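462aa long hypothetical selenium-binding protein (Sulfolobus tokodaii, PDB 2ECE) is of unknown function but folds as a beta propeller and, like other members of the selenium-binding protein family, may bind selenium. Local coordinates at residues I230-L235 / R240-T245; M266-M271 / Y348-P353; S281-F286 / W292-V297. All coordinates share one frame; numbering follows the deposited sequence.

Contact 1 (I230-L235 / R240-T245); sequences IHFWDL and RIHSLT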
loop_
_atom_site.group_PDB
_atom_site.type_symbol
_atom_site.label_atom_id
_atom_site.label_comp_id
_atom_site.label_asym_id
_atom_site.label_seq_id
_atom_site.Cartn_x
_atom_site.Cartn_y
_atom_site.Cartn_z
ATOM N N ILE A 230 6.048 -15.555 -2.615
ATOM C CA ILE A 230 4.636 -15.196 -2.661
ATOM C C ILE A 230 3.950 -16.506 -2.274
ATOM O O ILE A 230 4.326 -17.582 -2.751
ATOM C CB ILE A 230 4.161 -14.743 -4.069
ATOM C CG1 ILE A 230 2.629 -14.661 -4.094
ATOM C CG2 ILE A 230 4.652 -15.702 -5.134
ATOM C CD1 ILE A 230 2.056 -13.997 -5.353
ATOM N N HIS A 231 2.970 -16.422 -1.386
ATOM C CA HIS A 231 2.265 -17.608 -0.924
ATOM C C HIS A 231 0.843 -17.631 -1.461
ATOM O O HIS A 231 0.148 -16.611 -1.437
ATOM C CB HIS A 231 2.233 -17.623 0.606
ATOM C CG HIS A 231 3.589 -17.624 1.238
ATOM N ND1 HIS A 231 4.262 -18.784 1.559
ATOM C CD2 HIS A 231 4.402 -16.603 1.607
ATOM C CE1 HIS A 231 5.428 -18.477 2.103
ATOM N NE2 HIS A 231 5.537 -17.162 2.143
ATOM N N PHE A 232 0.420 -18.795 -1.946
ATOM C CA PHE A 232 -0.928 -18.970 -2.475
ATOM C C PHE A 232 -1.723 -19.797 -1.478
ATOM O O PHE A 232 -1.286 -20.877 -1.072
ATOM C CB PHE A 232 -0.869 -19.673 -3.830
ATOM C CG PHE A 232 -0.089 -18.911 -4.854
ATOM C CD1 PHE A 232 -0.646 -17.803 -5.479
ATOM C CD2 PHE A 232 1.237 -19.243 -5.125
ATOM C CE1 PHE A 232 0.107 -17.025 -6.356
ATOM C CE2 PHE A 232 2.000 -18.473 -6.000
ATOM C CZ PHE A 232 1.432 -17.360 -6.615
ATOM N N TRP A 233 -2.889 -19.290 -1.090
ATOM C CA TRP A 233 -3.726 -19.973 -0.114
ATOM C C TRP A 233 -5.137 -20.258 -0.601
ATOM O O TRP A 233 -5.652 -19.585 -1.492
ATOM C CB TRP A 233 -3.882 -19.133 1.152
ATOM C CG TRP A 233 -2.643 -18.589 1.750
ATOM C CD1 TRP A 233 -1.791 -17.679 1.197
ATOM C CD2 TRP A 233 -2.163 -18.841 3.073
ATOM N NE1 TRP A 233 -0.811 -17.341 2.098
ATOM C CE2 TRP A 233 -1.014 -18.041 3.259
ATOM C CE3 TRP A 233 -2.595 -19.663 4.121
ATOM C CZ2 TRP A 233 -0.285 -18.039 4.457
ATOM C CZ3 TRP A 233 -1.868 -19.663 5.315
ATOM C CH2 TRP A 233 -0.728 -18.855 5.471
ATOM N N ASP A 234 -5.755 -21.252 0.027
ATOM C CA ASP A 234 -7.143 -21.622 -0.223
ATOM C C ASP A 234 -7.851 -20.674 0.756
ATOM O O ASP A 234 -7.780 -20.868 1.968
ATOM C CB ASP A 234 -7.382 -23.075 0.201
ATOM C CG ASP A 234 -8.811 -23.533 -0.042
ATOM O OD1 ASP A 234 -9.738 -22.706 0.080
ATOM O OD2 ASP A 234 -9.005 -24.730 -0.341
ATOM N N LEU A 235 -8.501 -19.640 0.233
ATOM C CA LEU A 235 -9.179 -18.646 1.067
ATOM C C LEU A 235 -10.190 -19.266 2.028
ATOM O O LEU A 235 -10.306 -18.864 3.190
ATOM C CB LEU A 235 -9.902 -17.635 0.176
ATOM C CG LEU A 235 -9.946 -16.152 0.571
ATOM C CD1 LEU A 235 -11.274 -15.582 0.105
ATOM C CD2 LEU A 235 -9.785 -15.959 2.070
ATOM N N ARG A 240 -2.329 -22.763 3.368
ATOM C CA ARG A 240 -1.321 -22.368 2.388
ATOM C C ARG A 240 -1.150 -23.554 1.433
ATOM O O ARG A 240 -0.779 -24.645 1.859
ATOM C CB ARG A 240 -0.001 -22.054 3.107
ATOM C CG ARG A 240 0.916 -21.043 2.391
ATOM C CD ARG A 240 1.567 -21.642 1.156
ATOM N NE ARG A 240 2.347 -22.830 1.498
ATOM C CZ ARG A 240 3.595 -22.812 1.963
ATOM N NH1 ARG A 240 4.229 -21.662 2.143
ATOM N NH2 ARG A 240 4.210 -23.955 2.258
ATOM N N ILE A 241 -1.421 -23.355 0.148
ATOM C CA ILE A 241 -1.312 -24.466 -0.794
ATOM C C ILE A 241 -0.051 -24.500 -1.646
ATOM O O ILE A 241 0.359 -25.567 -2.097
ATOM C CB ILE A 241 -2.526 -24.524 -1.741
ATOM C CG1 ILE A 241 -2.672 -23.193 -2.476
ATOM C CG2 ILE A 241 -3.790 -24.857 -0.951
ATOM C CD1 ILE A 241 -3.464 -23.290 -3.768
ATOM N N HIS A 242 0.566 -23.347 -1.872
ATOM C CA HIS A 242 1.776 -23.297 -2.685
ATOM C C HIS A 242 2.502 -21.975 -2.468
ATOM O O HIS A 242 1.936 -21.029 -1.921
ATOM C CB HIS A 242 1.405 -23.471 -4.170
ATOM C CG HIS A 242 2.582 -23.627 -5.085
ATOM N ND1 HIS A 242 3.555 -24.585 -4.893
ATOM C CD2 HIS A 242 2.923 -22.968 -6.219
ATOM C CE1 HIS A 242 4.446 -24.507 -5.868
ATOM N NE2 HIS A 242 4.086 -23.534 -6.684
ATOM N N SER A 243 3.764 -21.926 -2.878
ATOM C CA SER A 243 4.565 -20.719 -2.758
ATOM C C SER A 243 5.568 -20.715 -3.904
ATOM O O SER A 243 5.972 -21.773 -4.388
ATOM C CB SER A 243 5.308 -20.688 -1.419
ATOM O OG SER A 243 6.492 -21.462 -1.473
ATOM N N LEU A 244 5.953 -19.525 -4.343
ATOM C CA LEU A 244 6.916 -19.382 -5.423
ATOM C C LEU A 244 7.958 -18.367 -4.993
ATOM O O LEU A 244 7.648 -17.406 -4.284
ATOM C CB LEU A 244 6.221 -18.899 -6.702
ATOM C CG LEU A 244 5.280 -19.865 -7.420
ATOM C CD1 LEU A 244 4.517 -19.116 -8.514
ATOM C CD2 LEU A 244 6.088 -21.018 -8.014
ATOM N N THR A 245 9.200 -18.595 -5.395
ATOM C CA THR A 245 10.281 -17.681 -5.062
ATOM C C THR A 245 10.467 -16.746 -6.250
ATOM O O THR A 245 10.586 -17.200 -7.386
ATOM C CB THR A 245 11.565 -18.469 -4.771
ATOM O OG1 THR A 245 11.375 -19.229 -3.571
ATOM C CG2 THR A 245 12.747 -17.540 -4.588
#
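Arg240 reaches across the strand pair to His231, where NH1 donates to ND1 at 2.9 Å. Ring and guanidinium are almost coplanar, 5° apart, so the bond runs edge to edge, although it is bent at the hydrogen (139°). On its way there the arginine chain lies over one face of Trp233: CB sits 3.7 Å from the centroid of the six-membered ring, a CH-pi contact, and CG follows over the indole. With CG anti to the backbone N (chi1 -153°) and the chain bent at chi2 and chi3, the aliphatic part passes the tryptophan before the guanidinium turns to the imidazole. On the other face of the sheet, Phe232 CE2 packs against Leu244 CD1 at 3.6 Å, while Ile230 CG2 runs beside Leu244 CB. The backbone beneath is the outer antiparallel hairpin of the fourth blade of a seven-bladed propeller, and it contains a classic beta bulge. Ile241 and His242 both stand opposite Phe232, and their amides converge on Phe232 O, Ile241 N at 2.8 Å and His242 N at 3.2 Å. The bulge shifts the register by one residue, so that Trp233 pairs with Arg240. Phe232 N returns a nearly straight bond to His242 O at 2.7 Å, and a reciprocal pair of bonds joins Ile230 to Leu244. A second shell fixes the polar ends. His231 NE2 is hydrogen-bonded to Glu206, which together with Arg240 holds the imidazole by both nitrogens and restricts its rotation; Arg240 NH2 forms a salt bridge with Asp186. Trp233 NE1 is hydrogen-bonded to Ser204 OG, on the neighbouring strand of the blade, and the Phe232 ring stacks with Trp292 of the next blade.

Contact 2 (M266-M271 / Y348-P353); sequences MGFINM and YDISNP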
loop_
_atom_site.group_PDB
_atom_site.type_symbol
_atom_site.label_atom_id
_atom_site.label_comp_id
_atom_site.label_asym_id
_atom_site.label_seq_id
_atom_site.Cartn_x
_atom_site.Cartn_y
_atom_site.Cartn_z
ATOM N N MET A 266 -4.563 -13.672 -12.092
ATOM C CA MET A 266 -3.220 -13.151 -12.108
ATOM C C MET A 266 -3.166 -11.791 -11.435
ATOM O O MET A 266 -4.189 -11.190 -11.101
ATOM C CB MET A 266 -2.726 -13.031 -13.548
ATOM C CG MET A 266 -3.641 -12.216 -14.448
ATOM S SD MET A 266 -2.933 -12.033 -16.109
ATOM C CE MET A 266 -3.126 -13.712 -16.717
ATOM N N GLY A 267 -1.939 -11.319 -11.261
ATOM C CA GLY A 267 -1.694 -10.039 -10.639
ATOM C C GLY A 267 -0.199 -9.793 -10.593
ATOM O O GLY A 267 0.590 -10.628 -11.051
ATOM N N PHE A 268 0.195 -8.657 -10.028
ATOM C CA PHE A 268 1.607 -8.293 -9.936
ATOM C C PHE A 268 2.110 -8.142 -8.506
ATOM O O PHE A 268 1.328 -8.116 -7.546
ATOM C CB PHE A 268 1.869 -6.969 -10.664
ATOM C CG PHE A 268 1.502 -6.988 -12.123
ATOM C CD1 PHE A 268 0.192 -6.748 -12.531
ATOM C CD2 PHE A 268 2.474 -7.245 -13.092
ATOM C CE1 PHE A 268 -0.148 -6.763 -13.890
ATOM C CE2 PHE A 268 2.148 -7.262 -14.454
ATOM C CZ PHE A 268 0.833 -7.021 -14.852
ATOM N N ILE A 269 3.433 -8.059 -8.390
ATOM C CA ILE A 269 4.106 -7.845 -7.114
ATOM C C ILE A 269 5.488 -7.278 -7.407
ATOM O O ILE A 269 6.124 -7.635 -8.407
ATOM C CB ILE A 269 4.263 -9.138 -6.276
ATOM C CG1 ILE A 269 4.866 -8.783 -4.910
ATOM C CG2 ILE A 269 5.166 -10.132 -6.985
ATOM C CD1 ILE A 269 4.926 -9.945 -3.924
ATOM N N ASN A 270 5.937 -6.377 -6.544
ATOM C CA ASN A 270 7.242 -5.766 -6.704
ATOM C C ASN A 270 8.283 -6.372 -5.766
ATOM O O ASN A 270 7.999 -6.657 -4.595
ATOM C CB ASN A 270 7.146 -4.253 -6.459
ATOM C CG ASN A 270 6.618 -3.905 -5.062
ATOM O OD1 ASN A 270 5.565 -4.389 -4.641
ATOM N ND2 ASN A 270 7.343 -3.052 -4.352
ATOM N N MET A 271 9.473 -6.607 -6.311
ATOM C CA MET A 271 10.605 -7.106 -5.545
ATOM C C MET A 271 11.460 -5.856 -5.489
ATOM O O MET A 271 11.929 -5.378 -6.522
ATOM C CB MET A 271 11.344 -8.219 -6.294
ATOM C CG MET A 271 10.653 -9.568 -6.258
ATOM S SD MET A 271 10.093 -10.061 -4.593
ATOM C CE MET A 271 11.633 -10.153 -3.701
ATOM N N TYR A 348 2.896 1.805 -16.863
ATOM C CA TYR A 348 3.151 0.741 -17.821
ATOM C C TYR A 348 1.839 0.224 -18.393
ATOM O O TYR A 348 0.915 -0.110 -17.650
ATOM C CB TYR A 348 3.891 -0.429 -17.172
ATOM C CG TYR A 348 5.350 -0.187 -16.891
ATOM C CD1 TYR A 348 5.757 0.526 -15.767
ATOM C CD2 TYR A 348 6.333 -0.682 -17.751
ATOM C CE1 TYR A 348 7.111 0.740 -15.500
ATOM C CE2 TYR A 348 7.688 -0.476 -17.498
ATOM C CZ TYR A 348 8.070 0.237 -16.368
ATOM O OH TYR A 348 9.408 0.442 -16.107
ATOM N N ASP A 349 1.757 0.175 -19.716
ATOM C CA ASP A 349 0.566 -0.337 -20.376
ATOM C C ASP A 349 0.663 -1.849 -20.220
ATOM O O ASP A 349 1.632 -2.460 -20.665
ATOM C CB ASP A 349 0.585 0.057 -21.861
ATOM C CG ASP A 349 -0.575 -0.530 -22.642
ATOM O OD1 ASP A 349 -1.183 0.216 -23.442
ATOM O OD2 ASP A 349 -0.873 -1.731 -22.473
ATOM N N ILE A 350 -0.316 -2.456 -19.565
ATOM C CA ILE A 350 -0.279 -3.899 -19.389
ATOM C C ILE A 350 -1.374 -4.619 -20.163
ATOM O O ILE A 350 -1.879 -5.653 -19.717
ATOM C CB ILE A 350 -0.353 -4.304 -17.888
ATOM C CG1 ILE A 350 -1.512 -3.588 -17.193
ATOM C CG2 ILE A 350 0.965 -3.986 -17.208
ATOM C CD1 ILE A 350 -1.685 -4.008 -15.746
ATOM N N SER A 351 -1.738 -4.070 -21.321
ATOM C CA SER A 351 -2.752 -4.686 -22.177
ATOM C C SER A 351 -2.354 -6.150 -22.304
ATOM O O SER A 351 -3.200 -7.042 -22.364
ATOM C CB SER A 351 -2.768 -4.016 -23.551
ATOM O OG SER A 351 -3.132 -2.652 -23.436
ATOM N N ASN A 352 -1.049 -6.377 -22.361
ATOM C CA ASN A 352 -0.499 -7.721 -22.394
ATOM C C ASN A 352 0.331 -7.725 -21.120
ATOM O O ASN A 352 1.440 -7.188 -21.089
ATOM C CB ASN A 352 0.405 -7.936 -23.605
ATOM C CG ASN A 352 1.086 -9.290 -23.576
ATOM O OD1 ASN A 352 0.903 -10.075 -22.641
ATOM N ND2 ASN A 352 1.879 -9.574 -24.600
ATOM N N PRO A 353 -0.208 -8.321 -20.044
ATOM C CA PRO A 353 0.443 -8.408 -18.732
ATOM C C PRO A 353 1.854 -8.978 -18.787
ATOM O O PRO A 353 2.735 -8.559 -18.031
ATOM C CB PRO A 353 -0.503 -9.307 -17.931
ATOM C CG PRO A 353 -1.822 -9.149 -18.626
ATOM C CD PRO A 353 -1.419 -9.157 -20.071
#
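Asp349 OD2 is gripped twice by Ser351, and the turn this creates carries Ile350 and Pro353 up against Phe268 and Met266. Ser351 N donates to OD2 at 2.7 Å, forming an Asx turn, and Ser351 OG donates to the same oxygen at its syn lone pair, at 2.6 Å. Two donors on one oxygen should restrain the carboxylate just where strand 344-349 ends. Across the contact the meeting is apolar. The Phe268 side chain and that of Ile350 approach from opposite directions, with CD1 of Ile350 3.7 Å from CE1 of Phe268 and CG2 of Ile350 near CZ. In this way the second strand of the fifth propeller blade packs against the loop following the third strand of the sixth, with Ile326 and Ile328 of that blade's first strand also touching Phe268. Pro353 O lies at the edge of the phenylalanine ring, 3.8 Å from CE2, and Pro353 CB is close to CZ. Farther along, Met266 crosses the proline at about a right angle, its SD 4.0 Å from Pro353 CG. CG of Met266 lies between the backbone N and carbonyl carbon (chi1 55°), and an extended chi2 then carries the sulfur to the proline ring.

Contact 3 (S281-F286 / W292-V297); sequences SIWLWF and WNAEKV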
loop_
_atom_site.group_PDB
_atom_site.type_symbol
_atom_site.label_atom_id
_atom_site.label_comp_id
_atom_site.label_asym_id
_atom_site.label_seq_id
_atom_site.Cartn_x
_atom_site.Cartn_y
_atom_site.Cartn_z
ATOM N N SER A 281 12.386 -5.318 -9.569
ATOM C CA SER A 281 11.713 -6.078 -10.603
ATOM C C SER A 281 10.251 -6.274 -10.261
ATOM O O SER A 281 9.878 -6.335 -9.086
ATOM C CB SER A 281 12.396 -7.436 -10.811
ATOM O OG SER A 281 12.550 -8.142 -9.593
ATOM N N ILE A 282 9.426 -6.334 -11.299
ATOM C CA ILE A 282 7.998 -6.554 -11.132
ATOM C C ILE A 282 7.730 -7.956 -11.645
ATOM O O ILE A 282 8.213 -8.340 -12.713
ATOM C CB ILE A 282 7.170 -5.546 -11.941
ATOM C CG1 ILE A 282 7.480 -4.124 -11.461
ATOM C CG2 ILE A 282 5.690 -5.861 -11.804
ATOM C CD1 ILE A 282 7.323 -3.928 -9.953
ATOM N N TRP A 283 6.973 -8.726 -10.875
ATOM C CA TRP A 283 6.671 -10.090 -11.252
ATOM C C TRP A 283 5.185 -10.312 -11.450
ATOM O O TRP A 283 4.363 -9.781 -10.704
ATOM C CB TRP A 283 7.196 -11.051 -10.187
ATOM C CG TRP A 283 8.691 -11.092 -10.093
ATOM C CD1 TRP A 283 9.522 -10.087 -9.680
ATOM C CD2 TRP A 283 9.533 -12.205 -10.410
ATOM N NE1 TRP A 283 10.831 -10.510 -9.718
ATOM C CE2 TRP A 283 10.865 -11.804 -10.164
ATOM C CE3 TRP A 283 9.290 -13.501 -10.881
ATOM C CZ2 TRP A 283 11.956 -12.660 -10.373
ATOM C CZ3 TRP A 283 10.381 -14.355 -11.089
ATOM C CH2 TRP A 283 11.693 -13.926 -10.835
ATOM N N LEU A 284 4.855 -11.101 -12.468
ATOM C CA LEU A 284 3.473 -11.435 -12.780
ATOM C C LEU A 284 3.203 -12.850 -12.289
ATOM O O LEU A 284 3.846 -13.797 -12.741
ATOM C CB LEU A 284 3.242 -11.380 -14.297
ATOM C CG LEU A 284 1.890 -11.846 -14.852
ATOM C CD1 LEU A 284 0.799 -10.895 -14.396
ATOM C CD2 LEU A 284 1.941 -11.894 -16.382
ATOM N N TRP A 285 2.280 -12.996 -11.345
ATOM C CA TRP A 285 1.924 -14.323 -10.861
ATOM C C TRP A 285 0.615 -14.648 -11.569
ATOM O O TRP A 285 -0.242 -13.777 -11.718
ATOM C CB TRP A 285 1.750 -14.343 -9.332
ATOM C CG TRP A 285 0.995 -13.179 -8.726
ATOM C CD1 TRP A 285 1.517 -11.974 -8.333
ATOM C CD2 TRP A 285 -0.399 -13.138 -8.396
ATOM N NE1 TRP A 285 0.537 -11.193 -7.772
ATOM C CE2 TRP A 285 -0.648 -11.880 -7.795
ATOM C CE3 TRP A 285 -1.459 -14.041 -8.543
ATOM C CZ2 TRP A 285 -1.919 -11.503 -7.344
ATOM C CZ3 TRP A 285 -2.724 -13.665 -8.094
ATOM C CH2 TRP A 285 -2.941 -12.404 -7.498
ATOM N N PHE A 286 0.470 -15.889 -12.020
ATOM C CA PHE A 286 -0.728 -16.297 -12.750
ATOM C C PHE A 286 -0.976 -17.802 -12.670
ATOM O O PHE A 286 -0.039 -18.584 -12.493
ATOM C CB PHE A 286 -0.589 -15.867 -14.215
ATOM C CG PHE A 286 0.616 -16.450 -14.910
ATOM C CD1 PHE A 286 0.498 -17.590 -15.698
ATOM C CD2 PHE A 286 1.875 -15.868 -14.760
ATOM C CE1 PHE A 286 1.612 -18.149 -16.329
ATOM C CE2 PHE A 286 2.998 -16.418 -15.384
ATOM C CZ PHE A 286 2.863 -17.564 -16.171
ATOM N N TRP A 292 0.206 -22.608 -10.290
ATOM C CA TRP A 292 0.438 -21.184 -10.067
ATOM C C TRP A 292 1.830 -20.919 -10.640
ATOM O O TRP A 292 2.741 -21.729 -10.466
ATOM C CB TRP A 292 0.399 -20.832 -8.573
ATOM C CG TRP A 292 -0.983 -20.534 -8.074
ATOM C CD1 TRP A 292 -1.744 -21.312 -7.246
ATOM C CD2 TRP A 292 -1.799 -19.411 -8.429
ATOM N NE1 TRP A 292 -2.982 -20.745 -7.068
ATOM C CE2 TRP A 292 -3.044 -19.577 -7.780
ATOM C CE3 TRP A 292 -1.600 -18.278 -9.232
ATOM C CZ2 TRP A 292 -4.091 -18.655 -7.915
ATOM C CZ3 TRP A 292 -2.641 -17.360 -9.365
ATOM C CH2 TRP A 292 -3.869 -17.554 -8.707
ATOM N N ASN A 293 1.990 -19.803 -11.340
ATOM C CA ASN A 293 3.276 -19.466 -11.947
ATOM C C ASN A 293 3.638 -18.027 -11.624
ATOM O O ASN A 293 2.792 -17.253 -11.186
ATOM C CB ASN A 293 3.195 -19.626 -13.466
ATOM C CG ASN A 293 2.559 -20.935 -13.879
ATOM O OD1 ASN A 293 3.243 -21.941 -14.082
ATOM N ND2 ASN A 293 1.233 -20.934 -13.988
ATOM N N ALA A 294 4.896 -17.673 -11.855
ATOM C CA ALA A 294 5.375 -16.323 -11.599
ATOM C C ALA A 294 6.563 -16.039 -12.513
ATOM O O ALA A 294 7.527 -16.808 -12.548
ATOM C CB ALA A 294 5.787 -16.176 -10.145
ATOM N N GLU A 295 6.483 -14.936 -13.249
ATOM C CA GLU A 295 7.537 -14.543 -14.175
ATOM C C GLU A 295 7.895 -13.070 -14.035
ATOM O O GLU A 295 7.028 -12.233 -13.781
ATOM C CB GLU A 295 7.091 -14.814 -15.614
ATOM C CG GLU A 295 7.291 -16.247 -16.075
ATOM C CD GLU A 295 6.524 -16.553 -17.341
ATOM O OE1 GLU A 295 6.327 -15.623 -18.157
ATOM O OE2 GLU A 295 6.127 -17.725 -17.523
ATOM N N LYS A 296 9.177 -12.759 -14.204
ATOM C CA LYS A 296 9.635 -11.380 -14.118
ATOM C C LYS A 296 9.243 -10.689 -15.418
ATOM O O LYS A 296 9.605 -11.146 -16.502
ATOM C CB LYS A 296 11.155 -11.330 -13.920
ATOM C CG LYS A 296 11.716 -9.919 -13.804
ATOM C CD LYS A 296 13.136 -9.907 -13.214
ATOM C CE LYS A 296 14.146 -10.649 -14.081
ATOM N NZ LYS A 296 15.528 -10.540 -13.519
ATOM N N VAL A 297 8.498 -9.593 -15.316
ATOM C CA VAL A 297 8.059 -8.882 -16.511
ATOM C C VAL A 297 8.635 -7.478 -16.657
ATOM O O VAL A 297 8.583 -6.890 -17.740
ATOM C CB VAL A 297 6.516 -8.813 -16.573
ATOM C CG1 VAL A 297 5.956 -10.219 -16.752
ATOM C CG2 VAL A 297 5.962 -8.185 -15.302
#
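Over one face of Trp283 lies Lys296, its CB 3.8 Å from the centroid of the six-membered ring in a CH-pi contact, while Ala294 O sits at the indole edge. Phe286 is treated similarly: Asn293 CB packs on one face, 3.4 Å from CZ, and Glu295 OE2 meets the edge, 3.5 Å from the same CZ. CG of Phe286 stands between its backbone N and carbonyl carbon (chi1 59°), which turns the ring over the opposite strand. Trp285 and Trp292 lie side by side with planes at 54°, CE3 of Trp285 touching CZ3 of Trp292 at 3.6 Å. These side chains decorate a beta hairpin of the fifth propeller blade, strands 280-288 and 291-304, whose antiparallel ladder pairs Leu284 with Glu295 and Phe286 with Asn293 through hydrogen bonds. Phe286 O accepts two, from Asn293 N at 2.6 Å and, from above the carbonyl plane, from Asn293 ND2 at 3.1 Å, so the amide is tied back to the backbone. Trp283 NE1 donates to Ser281 OG at 2.9 Å, which steadies the indole over the lysine. Were Trp283 replaced by alanine, the Lys296 methylenes would probably lose their aromatic cover and Ser281 OG its indole donor. Beyond the indole, Lys296 NZ forms a salt bridge with Glu299.

Read from the N terminus, contact 1 comes first, closing the short turn between strands 229-234 and 239-245 of the fourth blade before the chain enters the fifth. Contact 2 opens on strand 266-274 of that blade and is completed, after 76 intervening residues, in the sixth. Within this span contact 3 closes a tight hairpin, so it is enclosed by contact 2, while contact 1 stands in series with both. Strand 266-274 of contact 2 neighbours strand 280-288 of contact 3 in one sheet, where Met271 N probably bonds to Ser281 O. Contact 1 packs on contact 3 between blades, with Leu244 against Ala294 and Ile230 against Trp285. Contacts 1 and 2 do not touch. Three consecutive blades are thereby joined.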